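O-succinylhomoserine sulfhydrylase (Mycobacterium tuberculosis, PDB 3NDN) catalyses the pyridoxal-phosphate-dependent formation of L-homocysteine from O-succinyl-L-homoserine and hydrogen sulfide, a step in methionine biosynthesis. Local coordinates at the interface of chains A and B. Numbering follows the deposited sequence. Chains: chain A/B, O-succinylhomoserine sulfhydrylase.

The interface of chains A and B. Residues chain A 42-45; chain B 51, 53-54.
The carbonyl oxygen O of B:Gly53 takes hydrogen bonds from both chains. The site belongs to the subunit interface of a homotetrameric, PLP-dependent trans-sulfuration enzyme of the MetZ subfamily. The backbone N of A:Thr44 reaches O of B:Gly53 across the interface at 3.2 Å. This bond is nearly straight at the hydrogen, and the donor lies 30° out of the carbonyl plane. From its own chain, the hydroxyl OG1 of B:Thr51 donates to O of B:Gly53 at 2.9 Å and lies in the carbonyl plane. Here loops of two copies meet in a short antiparallel beta bridge between A:Glu43 and B:Tyr54. The B:Thr51 hydroxyl also accepts a bond from the backbone N of A:Ala45, with OG1 and N 3.1 Å apart. It thus links the two chains and probably steadies the B:Gly53 carbonyl. OG1 stands anti to the backbone N of B:Thr51 (chi1 -167°), and this turn directs it to A:Ala45. That leaves the methyl CG2 of B:Thr51 between the backbone N and the carbonyl carbon, on the A:Glu43 side, where it meets CB of A:Glu43 at 3.8 Å. CB of A:Ala45 packs against CB of B:Thr51 at 3.9 Å. CA of A:Glu43 sits obliquely over the CD1 side of the B:Tyr54 ring, with CA and CD1 3.7 Å apart. CG of B:Tyr54 lies beside the backbone N (chi1 -54°), opposite the carbonyl carbon, which brings the ring beside the A:Glu43 backbone. The two-fold symmetry of the interface repeats this contact with the chains exchanged.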
ATOM      1  N   GLU A  42     -11.760  11.693 -12.957  1.00 32.27           N
ATOM      2  CA  GLU A  42     -11.314  13.040 -12.580  1.00 32.27           C
ATOM      3  C   GLU A  42     -10.855  13.149 -11.117  1.00 30.92           C
ATOM      4  O   GLU A  42     -11.133  14.134 -10.441  1.00 30.13           O
ATOM      5  CB  GLU A  42     -12.399  14.091 -12.892  1.00 33.28           C
ATOM      6  CG  GLU A  42     -12.738  14.238 -14.388  1.00 36.39           C
ATOM      7  CD  GLU A  42     -13.311  15.624 -14.707  1.00 42.36           C
ATOM      8  OE1 GLU A  42     -14.544  15.776 -14.655  1.00 42.21           O
ATOM      9  OE2 GLU A  42     -12.523  16.585 -14.958  1.00 45.78           O
ATOM     10  N   GLU A  43     -10.159  12.117 -10.642  1.00 29.86           N
ATOM     11  CA  GLU A  43      -9.557  12.127  -9.317  1.00 29.87           C
ATOM     12  C   GLU A  43      -8.555  13.287  -9.187  1.00 30.12           C
ATOM     13  O   GLU A  43      -7.806  13.572 -10.122  1.00 30.13           O
ATOM     14  CB  GLU A  43      -8.868  10.765  -9.029  1.00 29.67           C
ATOM     15  CG  GLU A  43      -7.651  10.416  -9.920  1.00 30.55           C
ATOM     16  CD  GLU A  43      -7.980   9.901 -11.326  1.00 33.29           C
ATOM     17  OE1 GLU A  43      -9.164   9.622 -11.635  1.00 34.01           O
ATOM     18  OE2 GLU A  43      -7.024   9.725 -12.132  1.00 34.67           O
ATOM     19  N   THR A  44      -8.543  13.936  -8.026  1.00 31.11           N
ATOM     20  CA  THR A  44      -7.598  15.036  -7.741  1.00 31.05           C
ATOM     21  C   THR A  44      -6.147  14.555  -7.575  1.00 31.35           C
ATOM     22  O   THR A  44      -5.221  15.051  -8.255  1.00 30.53           O
ATOM     23  CB  THR A  44      -8.039  15.836  -6.510  1.00 31.67           C
ATOM     24  OG1 THR A  44      -9.341  16.370  -6.768  1.00 29.81           O
ATOM     25  CG2 THR A  44      -7.059  17.005  -6.241  1.00 31.56           C
ATOM     26  N   ALA A  45      -5.973  13.581  -6.679  1.00 31.16           N
ATOM     27  CA  ALA A  45      -4.693  12.907  -6.430  1.00 30.85           C
ATOM     28  C   ALA A  45      -4.388  11.765  -7.401  1.00 30.84           C
ATOM     29  O   ALA A  45      -5.307  11.123  -7.949  1.00 31.34           O
ATOM     30  CB  ALA A  45      -4.645  12.416  -4.978  1.00 30.44           C
TER
ATOM     31  N   THR B  51      -7.541   8.902  -3.380  1.00 27.51           N
ATOM     32  CA  THR B  51      -7.856  10.333  -3.463  1.00 27.69           C
ATOM     33  C   THR B  51      -9.010  10.615  -2.480  1.00 27.85           C
ATOM     34  O   THR B  51      -9.846   9.742  -2.252  1.00 28.40           O
ATOM     35  CB  THR B  51      -8.201  10.771  -4.914  1.00 27.65           C
ATOM     36  OG1 THR B  51      -8.204  12.201  -5.019  1.00 28.52           O
ATOM     37  CG2 THR B  51      -9.577  10.223  -5.381  1.00 26.94           C
ATOM     38  N   GLY B  53     -10.778  13.808  -2.747  1.00 28.37           N
ATOM     39  CA  GLY B  53     -11.671  14.593  -3.612  1.00 28.96           C
ATOM     40  C   GLY B  53     -11.484  14.432  -5.125  1.00 28.85           C
ATOM     41  O   GLY B  53     -10.628  13.651  -5.584  1.00 28.13           O
ATOM     42  N   TYR B  54     -12.279  15.198  -5.882  1.00 27.89           N
ATOM     43  CA  TYR B  54     -12.366  15.143  -7.349  1.00 27.98           C
ATOM     44  C   TYR B  54     -12.368  16.569  -7.948  1.00 28.68           C
ATOM     45  O   TYR B  54     -12.743  17.530  -7.255  1.00 28.97           O
ATOM     46  CB  TYR B  54     -13.610  14.286  -7.784  1.00 27.11           C
ATOM     47  CG  TYR B  54     -13.560  12.904  -7.125  1.00 26.53           C
ATOM     48  CD1 TYR B  54     -12.932  11.823  -7.758  1.00 25.03           C
ATOM     49  CD2 TYR B  54     -14.053  12.707  -5.830  1.00 26.64           C
ATOM     50  CE1 TYR B  54     -12.809  10.566  -7.119  1.00 22.71           C
ATOM     51  CE2 TYR B  54     -13.941  11.465  -5.184  1.00 24.88           C
ATOM     52  CZ  TYR B  54     -13.307  10.407  -5.826  1.00 25.18           C
ATOM     53  OH  TYR B  54     -13.212   9.195  -5.169  1.00 25.84           O
TER